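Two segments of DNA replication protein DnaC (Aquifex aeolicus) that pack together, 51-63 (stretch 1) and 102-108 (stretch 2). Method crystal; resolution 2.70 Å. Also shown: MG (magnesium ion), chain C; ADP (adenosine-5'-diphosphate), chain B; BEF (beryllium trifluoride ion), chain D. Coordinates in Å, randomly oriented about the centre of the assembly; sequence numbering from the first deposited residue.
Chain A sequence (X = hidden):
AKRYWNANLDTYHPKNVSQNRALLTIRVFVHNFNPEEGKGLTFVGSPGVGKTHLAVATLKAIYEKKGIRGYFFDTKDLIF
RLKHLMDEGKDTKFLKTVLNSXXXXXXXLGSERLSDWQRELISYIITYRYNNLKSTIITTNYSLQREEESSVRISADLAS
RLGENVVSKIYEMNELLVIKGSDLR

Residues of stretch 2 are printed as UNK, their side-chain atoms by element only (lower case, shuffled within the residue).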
# COMPACT_ATOMS: atom_id res chain seq x y z
N LYS A 51 -8.17 -6.73 1.20
CA LYS A 51 -6.92 -5.98 1.35
C LYS A 51 -7.14 -4.47 1.30
O LYS A 51 -6.72 -3.74 2.21
CB LYS A 51 -5.89 -6.41 0.29
CG LYS A 51 -5.51 -7.88 0.35
CD LYS A 51 -4.44 -8.24 -0.66
CE LYS A 51 -4.91 -8.04 -2.09
NZ LYS A 51 -6.00 -8.99 -2.48
N THR A 52 -7.80 -4.00 0.25
CA THR A 52 -8.10 -2.57 0.11
C THR A 52 -8.96 -2.09 1.27
O THR A 52 -8.81 -0.97 1.74
CB THR A 52 -8.82 -2.29 -1.21
OG1 THR A 52 -8.08 -2.87 -2.30
CG2 THR A 52 -8.97 -0.79 -1.44
N HIS A 53 -9.85 -2.96 1.73
CA HIS A 53 -10.71 -2.64 2.87
C HIS A 53 -9.87 -2.24 4.08
O HIS A 53 -10.10 -1.19 4.69
CB HIS A 53 -11.62 -3.83 3.21
CG HIS A 53 -12.68 -3.50 4.22
ND1 HIS A 53 -13.99 -3.25 3.87
CD2 HIS A 53 -12.62 -3.36 5.56
CE1 HIS A 53 -14.69 -2.98 4.95
NE2 HIS A 53 -13.88 -3.03 6.00
N LEU A 54 -8.90 -3.08 4.42
CA LEU A 54 -8.06 -2.86 5.60
C LEU A 54 -7.09 -1.70 5.42
O LEU A 54 -6.76 -1.03 6.39
CB LEU A 54 -7.30 -4.13 5.97
CG LEU A 54 -8.17 -5.19 6.64
CD1 LEU A 54 -7.44 -6.50 6.79
CD2 LEU A 54 -8.66 -4.67 7.99
N ALA A 55 -6.65 -1.48 4.19
CA ALA A 55 -5.81 -0.33 3.84
C ALA A 55 -6.53 1.01 4.03
O ALA A 55 -5.93 1.98 4.48
CB ALA A 55 -5.31 -0.46 2.41
N VAL A 56 -7.81 1.06 3.67
CA VAL A 56 -8.59 2.28 3.84
C VAL A 56 -8.94 2.47 5.32
O VAL A 56 -8.89 3.59 5.85
CB VAL A 56 -9.87 2.27 2.97
CG1 VAL A 56 -10.70 3.52 3.23
CG2 VAL A 56 -9.51 2.18 1.50
N ALA A 57 -9.26 1.36 5.98
CA ALA A 57 -9.49 1.34 7.43
C ALA A 57 -8.29 1.90 8.19
O ALA A 57 -8.44 2.77 9.05
CB ALA A 57 -9.82 -0.07 7.91
N THR A 58 -7.09 1.39 7.87
CA THR A 58 -5.86 1.82 8.53
C THR A 58 -5.64 3.31 8.32
O THR A 58 -5.25 4.03 9.25
CB THR A 58 -4.64 1.03 8.02
OG1 THR A 58 -4.92 -0.38 8.07
CG2 THR A 58 -3.43 1.31 8.87
N LEU A 59 -5.91 3.78 7.11
CA LEU A 59 -5.70 5.19 6.77
C LEU A 59 -6.59 6.10 7.61
O LEU A 59 -6.16 7.18 8.05
CB LEU A 59 -5.93 5.41 5.27
CG LEU A 59 -5.81 6.82 4.69
CD1 LEU A 59 -4.43 7.39 4.92
CD2 LEU A 59 -6.15 6.82 3.21
N LYS A 60 -7.83 5.66 7.82
CA LYS A 60 -8.82 6.41 8.61
C LYS A 60 -8.49 6.36 10.10
O LYS A 60 -8.56 7.38 10.79
CB LYS A 60 -10.22 5.83 8.39
CG LYS A 60 -11.04 6.53 7.34
CD LYS A 60 -12.33 5.75 7.04
CE LYS A 60 -13.21 5.56 8.29
NZ LYS A 60 -13.85 6.83 8.78
N ALA A 61 -8.12 5.17 10.59
CA ALA A 61 -7.80 4.98 11.99
C ALA A 61 -6.64 5.88 12.42
O ALA A 61 -6.69 6.49 13.49
CB ALA A 61 -7.48 3.52 12.27
N ILE A 62 -5.62 5.97 11.58
CA ILE A 62 -4.51 6.88 11.81
C ILE A 62 -5.02 8.31 11.94
O ILE A 62 -4.68 9.02 12.89
CB ILE A 62 -3.46 6.79 10.68
CG1 ILE A 62 -2.72 5.46 10.75
CG2 ILE A 62 -2.48 7.96 10.76
CD1 ILE A 62 -2.00 5.10 9.49
N TYR A 63 -5.88 8.71 11.00
CA TYR A 63 -6.43 10.05 10.99
C TYR A 63 -7.38 10.34 12.17
O TYR A 63 -7.48 11.48 12.63
CB TYR A 63 -7.16 10.30 9.67
CG TYR A 63 -8.14 11.44 9.73
CD1 TYR A 63 -7.72 12.76 9.64
CD2 TYR A 63 -9.51 11.20 9.91
CE1 TYR A 63 -8.62 13.81 9.70
CE2 TYR A 63 -10.42 12.24 9.98
CZ TYR A 63 -9.96 13.55 9.88
OH TYR A 63 -10.86 14.59 9.95
N UNK A 102 2.73 12.08 4.68
CA UNK A 102 2.97 11.33 5.91
C UNK A 102 2.47 9.89 5.84
O UNK A 102 3.09 8.99 6.41
c UNK A 102 2.18 12.12 6.97
c UNK A 102 1.87 13.26 4.92
c UNK A 102 1.18 12.91 6.20
N UNK A 103 1.36 9.67 5.15
CA UNK A 103 0.84 8.32 4.92
C UNK A 103 0.36 8.21 3.48
O UNK A 103 -0.39 9.06 3.01
c UNK A 103 -0.95 6.65 5.50
c UNK A 103 -0.35 7.99 5.86
c UNK A 103 0.09 7.99 7.30
N UNK A 104 0.81 7.18 2.79
CA UNK A 104 0.40 6.96 1.41
C UNK A 104 -0.02 5.51 1.21
O UNK A 104 0.65 4.58 1.66
c UNK A 104 2.49 7.28 -1.88
c UNK A 104 0.31 8.44 -1.50
c UNK A 104 1.21 7.28 -1.07
c UNK A 104 1.52 7.33 0.43
N UNK A 105 -1.16 5.33 0.54
CA UNK A 105 -1.63 4.01 0.17
C UNK A 105 -1.43 3.83 -1.32
O UNK A 105 -1.99 4.58 -2.13
c UNK A 105 -3.43 4.31 1.90
c UNK A 105 -3.12 3.81 0.50
c UNK A 105 -3.51 2.34 0.35
N UNK A 106 -0.61 2.85 -1.69
CA UNK A 106 -0.52 2.40 -3.07
C UNK A 106 -1.32 1.11 -3.24
O UNK A 106 -0.86 0.04 -2.84
c UNK A 106 1.42 4.54 -4.22
c UNK A 106 0.94 2.18 -3.49
c UNK A 106 3.29 2.93 -3.88
c UNK A 106 1.92 3.36 -3.41
N UNK A 107 -2.52 1.23 -3.80
CA UNK A 107 -3.45 0.12 -3.87
C UNK A 107 -3.33 -0.60 -5.20
O UNK A 107 -3.24 0.04 -6.25
o UNK A 107 -5.70 -1.14 -2.23
o UNK A 107 -6.77 -0.78 -4.11
c UNK A 107 -4.89 0.61 -3.66
c UNK A 107 -5.86 -0.51 -3.31
N UNK A 108 -3.35 -1.94 -5.15
CA UNK A 108 -3.12 -2.78 -6.33
C UNK A 108 -1.78 -2.49 -7.00
O UNK A 108 -1.71 -2.31 -8.22
c UNK A 108 -5.10 -3.96 -7.41
o UNK A 108 -4.49 -5.04 -7.55
c UNK A 108 -4.28 -2.68 -7.33
o UNK A 108 -6.35 -3.89 -7.35
MG MG C . -7.97 -4.30 -3.43
PB ADP B . -9.21 -6.84 -2.11
O1B ADP B . -8.79 -5.38 -1.96
O2B ADP B . -8.25 -7.82 -1.49
O3B ADP B . -9.64 -7.21 -3.50
PA ADP B . -11.57 -5.71 -1.06
O1A ADP B . -11.06 -4.84 0.06
O2A ADP B . -11.78 -4.86 -2.30
O3A ADP B . -10.56 -6.96 -1.27
O5' ADP B . -12.92 -6.47 -0.64
C5' ADP B . -14.02 -6.65 -1.52
C4' ADP B . -15.30 -6.19 -0.84
O4' ADP B . -15.54 -7.00 0.31
C3' ADP B . -15.18 -4.76 -0.36
O3' ADP B . -16.35 -4.06 -0.75
C2' ADP B . -15.06 -4.85 1.15
O2' ADP B . -15.80 -3.82 1.78
C1' ADP B . -15.67 -6.19 1.49
N9 ADP B . -15.03 -6.86 2.65
C8 ADP B . -13.90 -7.61 2.63
N7 ADP B . -13.62 -8.10 3.87
C5 ADP B . -14.59 -7.69 4.70
C6 ADP B . -14.92 -7.84 6.14
N6 ADP B . -14.14 -8.57 6.98
N1 ADP B . -16.02 -7.24 6.60
C2 ADP B . -16.83 -6.52 5.79
N3 ADP B . -16.60 -6.34 4.48
C4 ADP B . -15.52 -6.88 3.89
BE BEF D . -8.08 -6.72 -5.15
F1 BEF D . -7.09 -7.98 -4.43
F2 BEF D . -7.82 -5.02 -4.70
F3 BEF D . -9.58 -7.21 -5.94

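The strand at 104-107 runs almost antiparallel to the helix of stretch 1, with an angle of 172° between their N-to-C directions and a closest approach of 9.6 Å between the axes, and the side chains of stretch 2 can be read one position at a time.

Position 102 carries three side-chain carbons that close a ring onto the backbone nitrogen, and none of them reaches the helix. A ring of this kind belongs to proline alone among the standard residues, so this is Pro-102.

At position 103 there are three carbons, one bearing the other two, and CA-to-CB points toward the helix. One terminal carbon packs on Leu-59 and the other on Ile-62, so the side chain meets two residues about one helical turn apart. The branch at the first carbon makes it a valine. In Val-103, CG1 lies 3.6 Å from Leu-59 CD1 and CG2 lies 4.2 Å from Ile-62 CD1.

Position 104 has four carbons, forked at the second, on a CA-to-CB bond that points away from the helix, and it makes no contact with stretch 1, as expected when side chains alternate along a strand. The fork one carbon further out than in valine identifies Leu-104.

Three carbons appear again at position 105, branched at the first and directed toward the helix, the two terminal carbons lying against Ala-55 and Leu-59. This is Val-105. Its CG1 packs 3.9 Å from Ala-55 CB, and its CG2 is 3.9 Å from Leu-59 CD2. The small methyl of Ala-55 accompanies a close backbone approach, with the CA atoms of Ala-55 and Val-105 7.1 Å apart.

Position 106 repeats the four-carbon pattern forked at the second carbon and lies out of reach of the helix; it is Leu-106.

The side chain at position 107 changes character: two carbons, the second carrying two oxygens, with one oxygen close to the hydroxyl of Thr-52. This short carboxylate is Asp-107, whose OD2 sits 2.9 Å from Thr-52 OG1, within hydrogen-bonding distance.

Position 108 likewise has two carbons, the second with two oxygens; its CA-to-CB bond points sideways and it makes no contact with stretch 1. It is Asp-108, whose OD1 comes within 3.2 Å of BEF F2.

The contact therefore has an apolar part and a polar end. Val-103 and Val-105 pack against Ala-55, Leu-59 and Ile-62, while Asp-107 meets Thr-52 near the start of the helical stretch. There Thr-52 OG1 also binds the magnesium ion MG at 1.8 Å, and Thr-52 N donates a hydrogen bond to ADP O1B at 2.8 Å, placing the carboxylate of Asp-107 beside the nucleotide site.

Stretch 2, residues 102-108: PVLVLDD
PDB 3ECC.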